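Local coordinates for protein carboxypeptidase A (Helicoverpa armigera, PDB 1JQG) that is a zinc-dependent metallocarboxypeptidase of the M14 family, made as a pro-protein, that probably removes C-terminal residues from peptides in the insect mid-gut, at residues T240-G245 / S267-D272. Numbering follows the deposited sequence.
Sequences TGYMAG and SSVCSD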
ATOM      1  N   THR A 240     -13.091  -6.102  15.845  1.00 24.61           N
ATOM      2  CA  THR A 240     -13.181  -6.979  17.040  1.00 21.66           C
ATOM      3  C   THR A 240     -14.229  -8.047  16.793  1.00 26.26           C
ATOM      4  O   THR A 240     -14.764  -8.200  15.688  1.00 29.06           O
ATOM      5  CB  THR A 240     -13.538  -6.187  18.289  1.00 16.80           C
ATOM      6  OG1 THR A 240     -14.684  -5.369  18.040  1.00 27.93           O
ATOM      7  CG2 THR A 240     -12.443  -5.227  18.716  1.00 22.06           C
ATOM      8  N   GLY A 241     -14.535  -8.857  17.823  1.00 29.17           N
ATOM      9  CA  GLY A 241     -15.568  -9.883  17.695  1.00 22.27           C
ATOM     10  C   GLY A 241     -15.081 -11.086  16.925  1.00 27.15           C
ATOM     11  O   GLY A 241     -15.892 -11.876  16.424  1.00 29.70           O
ATOM     12  N   TYR A 242     -13.766 -11.282  16.799  1.00 26.81           N
ATOM     13  CA  TYR A 242     -13.220 -12.418  16.074  1.00 23.87           C
ATOM     14  C   TYR A 242     -12.509 -13.400  17.010  1.00 27.55           C
ATOM     15  O   TYR A 242     -12.273 -14.509  16.555  1.00 25.91           O
ATOM     16  CB  TYR A 242     -12.171 -12.005  15.051  1.00 24.50           C
ATOM     17  CG  TYR A 242     -12.716 -11.540  13.730  1.00 24.40           C
ATOM     18  CD1 TYR A 242     -12.821 -10.203  13.373  1.00 21.50           C
ATOM     19  CD2 TYR A 242     -13.145 -12.511  12.821  1.00 22.91           C
ATOM     20  CE1 TYR A 242     -13.342  -9.872  12.125  1.00 25.72           C
ATOM     21  CE2 TYR A 242     -13.639 -12.174  11.579  1.00 21.45           C
ATOM     22  CZ  TYR A 242     -13.745 -10.843  11.230  1.00 23.67           C
ATOM     23  OH  TYR A 242     -14.260 -10.440  10.001  1.00 20.04           O
ATOM     24  N   MET A 243     -12.467 -13.119  18.308  1.00 29.98           N
ATOM     25  CA  MET A 243     -11.861 -14.003  19.292  1.00 27.85           C
ATOM     26  C   MET A 243     -12.331 -13.618  20.681  1.00 32.25           C
ATOM     27  O   MET A 243     -12.569 -12.456  21.036  1.00 36.37           O
ATOM     28  CB  MET A 243     -10.343 -13.950  19.189  1.00 36.18           C
ATOM     29  CG  MET A 243      -9.603 -14.796  20.187  1.00 43.89           C
ATOM     30  SD  MET A 243      -7.817 -14.693  20.037  1.00 44.76           S
ATOM     31  CE  MET A 243      -7.682 -16.014  18.803  1.00 45.27           C
ATOM     32  N   ALA A 244     -12.387 -14.598  21.568  1.00 35.03           N
ATOM     33  CA  ALA A 244     -12.784 -14.427  22.962  1.00 34.49           C
ATOM     34  C   ALA A 244     -11.933 -13.442  23.723  1.00 34.42           C
ATOM     35  O   ALA A 244     -10.700 -13.559  23.774  1.00 32.14           O
ATOM     36  CB  ALA A 244     -12.669 -15.803  23.629  1.00 34.65           C
ATOM     37  N   GLY A 245     -12.554 -12.375  24.211  1.00 38.63           N
ATOM     38  CA  GLY A 245     -11.811 -11.336  24.931  1.00 39.80           C
ATOM     39  C   GLY A 245     -10.979 -10.474  23.995  1.00 39.46           C
ATOM     40  O   GLY A 245     -10.213  -9.609  24.398  1.00 35.42           O
ATOM     41  N   SER A 267      -6.313 -18.277   8.304  1.00 39.34           N
ATOM     42  CA  SER A 267      -7.614 -18.557   8.877  1.00 40.66           C
ATOM     43  C   SER A 267      -7.625 -18.215  10.353  1.00 40.19           C
ATOM     44  O   SER A 267      -8.656 -18.310  11.005  1.00 42.01           O
ATOM     45  CB  SER A 267      -7.979 -20.027   8.685  1.00 37.14           C
ATOM     46  OG  SER A 267      -8.235 -20.155   7.283  1.00 50.23           O
ATOM     47  N   SER A 268      -6.486 -17.769  10.846  1.00 39.71           N
ATOM     48  CA  SER A 268      -6.333 -17.364  12.246  1.00 36.52           C
ATOM     49  C   SER A 268      -6.384 -15.851  12.350  1.00 33.20           C
ATOM     50  O   SER A 268      -5.761 -15.130  11.575  1.00 33.47           O
ATOM     51  CB  SER A 268      -4.991 -17.868  12.787  1.00 33.66           C
ATOM     52  OG  SER A 268      -4.801 -17.523  14.158  1.00 47.55           O
ATOM     53  N   VAL A 269      -7.018 -15.304  13.340  1.00 34.58           N
ATOM     54  CA  VAL A 269      -7.219 -13.886  13.554  1.00 31.81           C
ATOM     55  C   VAL A 269      -5.949 -13.298  14.136  1.00 31.98           C
ATOM     56  O   VAL A 269      -5.676 -12.089  14.105  1.00 32.33           O
ATOM     57  CB  VAL A 269      -8.374 -13.559  14.521  1.00 34.42           C
ATOM     58  CG1 VAL A 269      -8.721 -12.080  14.395  1.00 28.04           C
ATOM     59  CG2 VAL A 269      -9.593 -14.385  14.207  1.00 35.74           C
ATOM     60  N   CYS A 270      -5.099 -14.170  14.662  1.00 30.88           N
ATOM     61  CA  CYS A 270      -3.826 -13.742  15.241  1.00 28.17           C
ATOM     62  C   CYS A 270      -2.784 -13.514  14.175  1.00 26.83           C
ATOM     63  O   CYS A 270      -1.769 -12.854  14.402  1.00 33.27           O
ATOM     64  CB  CYS A 270      -3.379 -14.843  16.213  1.00 31.69           C
ATOM     65  SG  CYS A 270      -4.511 -15.053  17.624  1.00 29.18           S
ATOM     66  N   SER A 271      -3.028 -14.031  12.981  1.00 25.59           N
ATOM     67  CA  SER A 271      -2.135 -13.783  11.842  1.00 27.48           C
ATOM     68  C   SER A 271      -2.336 -12.414  11.215  1.00 29.44           C
ATOM     69  O   SER A 271      -3.478 -11.918  11.193  1.00 29.44           O
ATOM     70  CB  SER A 271      -2.345 -14.877  10.797  1.00 24.86           C
ATOM     71  OG  SER A 271      -1.536 -14.607   9.668  1.00 38.05           O
ATOM     72  N   ASP A 272      -1.285 -11.855  10.625  1.00 30.24           N
ATOM     73  CA  ASP A 272      -1.343 -10.573   9.940  1.00 30.97           C
ATOM     74  C   ASP A 272      -2.012 -10.676   8.570  1.00 31.45           C
ATOM     75  O   ASP A 272      -2.158  -9.661   7.925  1.00 33.31           O
ATOM     76  CB  ASP A 272       0.058  -9.972   9.802  1.00 32.82           C
ATOM     77  CG  ASP A 272       0.592  -9.436  11.107  1.00 37.12           C
ATOM     78  OD1 ASP A 272      -0.208  -8.741  11.774  1.00 46.30           O
ATOM     79  OD2 ASP A 272       1.753  -9.707  11.436  1.00 44.69           O
TER
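Val-269 sets both its methyls against the CB of Tyr-242: CG1 lies 3.5 Å from that CB and CG2 3.6 Å. From its CB, 4.1 Å from the Tyr-242 CB, the valine forks. CG1, anti to the backbone N (chi1 -166°), also lies 4.1 Å from the Tyr-242 CG, oblique to the ring. CG2 lies 3.6 Å from the Tyr-242 O. The two side chains cross at about a right angle, and the tyrosine ring runs on away from the valine, its OH hydrogen-bonded to Glu-282 and its ring in a cation-pi contact with Arg-277 and edge-to-face with Phe-274. Replacing Val-269 by alanine would remove both methyls and would probably open a gap beside the Tyr-242 CB and its carbonyl O. Next to this pair, Met-243 brings its CE to 3.5 Å from the SG of Cys-270. Its chain is extended through chi2 and bends at chi3 (-87°), which carries the methyl over to the sulfur. Val-269 and Cys-270 are the central residues of a type I beta turn, Ser-268 to Ser-271. The arrangement is apolar packing within one long loop of the carboxypeptidase domain, between helices 221-228 and 283-294, cross-linked by the Cys-248–Cys-270 disulfide.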